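Local structure of peptidase S8 and S53, subtilisin, kexin, sedolisin (Mycobacterium smegmatis, 4KG7) at residues 80-85 and 107-112; 289-294 and 299-304; 305-308 and 312-315. The protein probably cleaves peptide bonds as MycP3, a subtilisin-like serine endopeptidase of the mycobacterial ESX-3 type VII secretion system. All blocks are in the same frame, centred on the assembly; numbering follows the deposited sequence.

Interaction 1. Residues 80-85 and 107-112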
# COMPACT_ATOMS: atom_id res chain seq x y z
N PRO A 80 -19.40 10.79 0.05
CA PRO A 80 -20.06 10.54 -1.24
C PRO A 80 -19.23 9.84 -2.30
O PRO A 80 -19.78 9.16 -3.18
CB PRO A 80 -20.46 11.94 -1.71
CG PRO A 80 -20.42 12.79 -0.51
CD PRO A 80 -19.48 12.20 0.48
N ARG A 81 -17.91 9.99 -2.24
CA ARG A 81 -17.05 9.32 -3.21
C ARG A 81 -16.54 7.97 -2.70
O ARG A 81 -15.92 7.22 -3.45
CB ARG A 81 -15.88 10.22 -3.57
CG ARG A 81 -16.30 11.60 -4.07
CD ARG A 81 -17.15 11.56 -5.33
NE ARG A 81 -16.41 11.30 -6.56
CZ ARG A 81 -15.84 12.23 -7.33
NH1 ARG A 81 -15.91 13.52 -7.02
NH2 ARG A 81 -15.20 11.85 -8.42
N LEU A 82 -16.83 7.67 -1.42
CA LEU A 82 -16.51 6.38 -0.81
C LEU A 82 -17.69 5.86 0.00
O LEU A 82 -17.63 5.79 1.22
CB LEU A 82 -15.27 6.49 0.07
CG LEU A 82 -13.96 6.66 -0.67
CD1 LEU A 82 -12.90 7.22 0.28
CD2 LEU A 82 -13.53 5.36 -1.36
N PRO A 83 -18.77 5.50 -0.69
CA PRO A 83 -19.94 4.86 -0.10
C PRO A 83 -19.74 3.34 -0.03
O PRO A 83 -20.63 2.60 0.43
CB PRO A 83 -21.02 5.20 -1.11
CG PRO A 83 -20.31 5.13 -2.43
CD PRO A 83 -18.92 5.67 -2.15
N ASN A 84 -18.61 2.84 -0.53
CA ASN A 84 -18.40 1.41 -0.70
C ASN A 84 -17.38 0.87 0.30
O ASN A 84 -16.56 -0.00 -0.07
CB ASN A 84 -17.97 1.10 -2.15
CG ASN A 84 -16.73 1.89 -2.60
OD1 ASN A 84 -16.52 3.03 -2.19
ND2 ASN A 84 -15.95 1.29 -3.50
N VAL A 85 -17.41 1.40 1.53
CA VAL A 85 -16.44 0.98 2.58
C VAL A 85 -17.06 0.30 3.80
O VAL A 85 -17.96 0.85 4.47
CB VAL A 85 -15.60 2.17 3.09
CG1 VAL A 85 -14.40 1.67 3.88
CG2 VAL A 85 -15.17 3.05 1.93
N SER A 107 -7.17 8.75 1.18
CA SER A 107 -6.54 9.00 -0.13
C SER A 107 -6.24 7.68 -0.82
O SER A 107 -6.50 7.49 -2.01
CB SER A 107 -5.25 9.80 0.04
OG SER A 107 -5.45 11.10 0.56
N VAL A 108 -5.75 6.74 -0.05
CA VAL A 108 -5.43 5.41 -0.59
C VAL A 108 -6.71 4.70 -1.08
O VAL A 108 -6.79 4.21 -2.20
CB VAL A 108 -4.67 4.60 0.48
CG1 VAL A 108 -4.69 3.11 0.19
CG2 VAL A 108 -3.24 5.09 0.64
N ALA A 109 -7.73 4.67 -0.23
CA ALA A 109 -9.01 4.06 -0.57
C ALA A 109 -9.59 4.69 -1.84
O ALA A 109 -10.13 4.01 -2.72
CB ALA A 109 -9.97 4.20 0.61
N GLY A 110 -9.49 6.01 -1.94
CA GLY A 110 -10.02 6.70 -3.09
C GLY A 110 -9.38 6.27 -4.40
O GLY A 110 -10.05 6.08 -5.42
N LEU A 111 -8.06 6.09 -4.39
CA LEU A 111 -7.38 5.66 -5.60
C LEU A 111 -7.82 4.27 -6.01
O LEU A 111 -7.89 3.96 -7.20
CB LEU A 111 -5.86 5.71 -5.43
CG LEU A 111 -5.25 7.10 -5.34
CD1 LEU A 111 -3.75 6.93 -5.11
CD2 LEU A 111 -5.51 7.92 -6.59
N ILE A 112 -8.05 3.40 -5.02
CA ILE A 112 -8.40 2.00 -5.26
C ILE A 112 -9.82 1.89 -5.83
O ILE A 112 -10.01 1.24 -6.83
CB ILE A 112 -8.26 1.14 -4.00
CG1 ILE A 112 -6.79 1.14 -3.57
CG2 ILE A 112 -8.78 -0.29 -4.27
CD1 ILE A 112 -6.54 0.49 -2.22
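Leu82 reaches across from the loop before strand 85-90 and rests its branched end on one turn of helix 104-113. The apolar part is small. CD1 of Leu82 lies 4.2 Å from CB of Ala109. CD2 approaches the backbone that follows, 3.9 Å from O of Ala109 and 4.1 Å from N of Gly110. The two leucine methyls thus meet one methyl, Ala109 CB, and the peptide atoms of Ala109 and Gly110. CG of Leu82 stands anti to its own carbonyl carbon (chi1 -72°), which extends both methyls towards the helix. Gly110 has no side chain, and the chains come within 6.9 Å between CA of Leu82 and CA of Gly110. Leu130 of strand 129-134 packs against both Leu82 and Ala109.

No hydrogen bond joins the two segments directly. The polar side chains of the loop bond to residues outside both segments. Arg81 forms a salt bridge with Asp119 and donates from NE to Gln115 O, while Asn84 ND2 bonds to Ala113 O and Ala128 O. The chemistry implies a division of labour: polar bonds at Arg81 and Asn84 anchor the loop, and Leu82 meets the helix by van der Waals contact alone.

Interaction 2. Residues 289-294 and 299-304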
# COMPACT_ATOMS: atom_id res chain seq x y z
N ASN A 289 2.10 13.92 -7.42
CA ASN A 289 0.97 14.84 -7.72
C ASN A 289 -0.37 14.11 -7.67
O ASN A 289 -1.24 14.29 -8.54
CB ASN A 289 1.15 15.51 -9.06
CG ASN A 289 2.47 16.25 -9.17
OD1 ASN A 289 2.74 17.14 -8.37
ND2 ASN A 289 3.35 15.80 -10.07
N ILE A 290 -0.55 13.34 -6.62
CA ILE A 290 -1.72 12.50 -6.50
C ILE A 290 -2.96 13.35 -6.18
O ILE A 290 -2.87 14.30 -5.38
CB ILE A 290 -1.46 11.44 -5.40
CG1 ILE A 290 -0.30 10.50 -5.81
CG2 ILE A 290 -2.75 10.76 -4.99
CD1 ILE A 290 -0.59 9.62 -6.99
N VAL A 291 -4.09 13.02 -6.81
CA VAL A 291 -5.41 13.57 -6.50
C VAL A 291 -6.30 12.41 -6.09
O VAL A 291 -6.38 11.40 -6.79
CB VAL A 291 -6.03 14.25 -7.72
CG1 VAL A 291 -7.44 14.71 -7.41
CG2 VAL A 291 -5.14 15.40 -8.19
N SER A 292 -6.95 12.54 -4.94
CA SER A 292 -7.86 11.51 -4.49
C SER A 292 -8.95 12.11 -3.61
O SER A 292 -9.29 13.28 -3.71
CB SER A 292 -7.05 10.42 -3.80
OG SER A 292 -7.85 9.30 -3.50
N VAL A 293 -9.55 11.28 -2.78
CA VAL A 293 -10.69 11.69 -1.96
C VAL A 293 -10.22 12.21 -0.61
O VAL A 293 -9.26 11.71 -0.01
CB VAL A 293 -11.62 10.46 -1.80
CG1 VAL A 293 -12.77 10.73 -0.87
CG2 VAL A 293 -12.09 9.93 -3.17
N SER A 294 -10.93 13.21 -0.10
CA SER A 294 -10.60 13.82 1.17
C SER A 294 -11.35 13.19 2.33
O SER A 294 -12.50 12.74 2.14
CB SER A 294 -10.94 15.32 1.11
OG SER A 294 -10.66 15.96 2.34
N GLY A 299 -16.05 15.36 1.88
CA GLY A 299 -15.57 14.20 1.14
C GLY A 299 -15.33 14.41 -0.35
O GLY A 299 -15.46 13.46 -1.14
N GLY A 300 -14.90 15.60 -0.72
CA GLY A 300 -14.61 15.91 -2.11
C GLY A 300 -13.19 15.55 -2.45
O GLY A 300 -12.53 14.79 -1.73
N LEU A 301 -12.71 16.10 -3.55
CA LEU A 301 -11.35 15.83 -4.01
C LEU A 301 -10.30 16.66 -3.30
O LEU A 301 -10.54 17.82 -2.95
CB LEU A 301 -11.23 16.06 -5.51
CG LEU A 301 -12.17 15.29 -6.42
CD1 LEU A 301 -11.77 15.59 -7.86
CD2 LEU A 301 -12.08 13.80 -6.18
N SER A 302 -9.14 16.04 -3.07
CA SER A 302 -7.99 16.74 -2.46
C SER A 302 -6.69 16.27 -3.06
O SER A 302 -6.61 15.22 -3.71
CB SER A 302 -7.95 16.52 -0.95
OG SER A 302 -7.86 15.13 -0.73
N ASN A 303 -5.66 17.07 -2.89
CA ASN A 303 -4.37 16.83 -3.52
C ASN A 303 -3.21 17.42 -2.75
O ASN A 303 -2.16 17.70 -3.31
CB ASN A 303 -4.39 17.28 -4.98
CG ASN A 303 -4.53 18.79 -5.14
OD1 ASN A 303 -4.81 19.48 -4.19
ND2 ASN A 303 -4.40 19.27 -6.36
N ALA A 304 -3.40 17.64 -1.45
CA ALA A 304 -2.34 18.24 -0.63
C ALA A 304 -2.50 17.93 0.84
O ALA A 304 -3.59 17.63 1.30
CB ALA A 304 -2.30 19.75 -0.81
O HOH W 1 -0.98 16.20 -5.16
O HOH W 2 -6.81 12.59 -1.19
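The carbonyl oxygen of Ser292 is gripped twice from the facing strand. Ser302 N donates to Ser292 O over 2.8 Å. The CA-H of Leu301 adds a weaker contact, with CA 3.3 Å from the same oxygen. The return bond runs from Ser292 N to Ser302 O at 3.0 Å. These two bonds make Ser292 and Ser302 a hydrogen-bonded antiparallel pair of a beta hairpin. Nearer the turn, Ser294 N donates to Gly300 O at 2.8 Å, and the neighbouring Gly299 has a positive phi (59°).

Side chains pack along the ladder. Val291 and Asn303 lie side by side, CG2 of the valine 3.8 Å from CB of the asparagine. OG of Ser302 comes within 3.6 Å of CB of Ser294 and is hydrogen-bonded to Thr35 OG1. A water bridges Ser302 OG and Val293 O. Another donates to both Ile290 O and Asn303 O, spanning the end where the strands part. Outside the hairpin pairing, Asn303 and Ala304 both face Ser36 in a classic beta bulge. The hairpin lies against helix 104-113, through Val293 on Thr106 and Ile290 on Leu111, and against helix 318-335, through Ile290 on Tyr320 and Tyr324.

Interaction 3. Residues 305-308 and 312-315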
# COMPACT_ATOMS: atom_id res chain seq x y z
N LEU A 305 -1.38 18.05 1.54
CA LEU A 305 -1.29 17.98 3.00
C LEU A 305 -0.41 19.07 3.52
O LEU A 305 0.47 19.53 2.82
CB LEU A 305 -0.58 16.71 3.41
CG LEU A 305 -1.42 15.49 3.44
CD1 LEU A 305 -0.50 14.27 3.39
CD2 LEU A 305 -2.25 15.52 4.70
N PRO A 306 -0.57 19.42 4.80
CA PRO A 306 0.31 20.40 5.43
C PRO A 306 1.71 19.85 5.70
O PRO A 306 1.86 18.70 6.10
CB PRO A 306 -0.43 20.76 6.73
CG PRO A 306 -1.45 19.70 6.95
CD PRO A 306 -1.60 18.89 5.71
N SER A 307 2.73 20.65 5.42
CA SER A 307 4.11 20.30 5.76
C SER A 307 4.55 21.27 6.84
O SER A 307 3.73 21.66 7.68
CB SER A 307 5.01 20.36 4.53
OG SER A 307 5.26 21.70 4.13
N GLU A 308 5.81 21.68 6.79
CA GLU A 308 6.36 22.62 7.76
C GLU A 308 5.61 23.93 7.73
O GLU A 308 5.25 24.45 6.66
CB GLU A 308 7.86 22.88 7.51
CG GLU A 308 8.72 21.61 7.39
CD GLU A 308 8.70 20.73 8.64
OE1 GLU A 308 8.23 21.19 9.71
OE2 GLU A 308 9.16 19.56 8.55
N LEU A 312 1.00 23.92 2.34
CA LEU A 312 0.52 22.72 1.66
C LEU A 312 1.54 22.22 0.65
O LEU A 312 2.22 23.01 0.00
CB LEU A 312 -0.81 23.00 0.97
CG LEU A 312 -2.02 23.17 1.89
CD1 LEU A 312 -3.23 23.51 1.04
CD2 LEU A 312 -2.27 21.91 2.70
N VAL A 313 1.63 20.90 0.54
CA VAL A 313 2.51 20.24 -0.40
C VAL A 313 1.72 19.14 -1.08
O VAL A 313 0.75 18.60 -0.51
CB VAL A 313 3.76 19.67 0.29
CG1 VAL A 313 4.59 20.79 0.90
CG2 VAL A 313 3.38 18.63 1.33
N PRO A 314 2.12 18.77 -2.31
CA PRO A 314 1.37 17.73 -3.03
C PRO A 314 1.46 16.38 -2.33
O PRO A 314 2.34 16.12 -1.49
CB PRO A 314 2.05 17.68 -4.41
CG PRO A 314 2.72 18.99 -4.55
CD PRO A 314 3.15 19.39 -3.17
N LEU A 315 0.50 15.54 -2.66
CA LEU A 315 0.50 14.16 -2.19
C LEU A 315 1.46 13.37 -3.06
O LEU A 315 1.26 13.24 -4.26
CB LEU A 315 -0.90 13.56 -2.25
CG LEU A 315 -1.98 14.31 -1.48
CD1 LEU A 315 -3.35 13.64 -1.59
CD2 LEU A 315 -1.63 14.45 -0.01
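Leu305 overlaps the end of Leu315, and the two side chains cross at about a right angle. CD1 of Leu305 touches CD2 of Leu315 at 3.6 Å, and CG of Leu305 also lies against that methyl. In Leu315, CD1 continues the chain away from CA (chi2 180°), and the other branch, CD2, is the one that meets Leu305. The contact belongs to a beta hairpin between strands 301-306 and 312-314, part of a small three-stranded antiparallel sheet in this subtilisin-type protease.

The backbone ladder is short. Leu305 and Val313 form its hydrogen-bonded pair. Leu305 N donates to Val313 O at 3.0 Å, and Val313 N donates back to Leu305 O at 2.9 Å. The CA-H of Leu312 also points at Leu305 O. Pro306 and Leu312 make the next, non-hydrogen-bonded pair, with their CA atoms 4.4 Å apart. A proline has no N-H to offer, so it suits a place where none is used across the pair.

Side chains divide between the two faces. Leu305 and Val313 lie on one; Pro306 and Leu312 lie on the other. CD2 of Leu312 folds over the end of the facing strand, at the Leu305-Pro306 peptide, 3.5 Å from C of Leu305 and 4.3 Å from CD of Pro306. Beyond the hairpin, Leu305 also packs on Ile33 and Thr35, and Leu312 packs on Leu38. Towards the turn, Ser307 leans on Val313. Its OG is hydrogen-bonded to Arg311 O, yet the same atom sits 3.4 Å from CG1 of Val313.

Overall arrangement
The three contacts follow one another in a row, with interaction 2 in the middle. Interactions 1 and 2 have centres 11 Å apart, interactions 2 and 3 have centres 12 Å apart, and interactions 1 and 3 have centres 21 Å apart. Ser292 OG probably bonds to Ser107 O at 2.7 Å, tying the hairpin to helix 104-113. Interactions 2 and 3 share strand 301-306, and Ile290 N probably bonds to Leu315 O at 3.0 Å. All three lie near the predicted charge relay of Asp73, His104 and Ser319. Side chain to side chain, Ala109 is about 8 Å from Asp73, Leu305 about 6 Å from His104, and Ile290 and Leu315 each about 7 Å from Ser319.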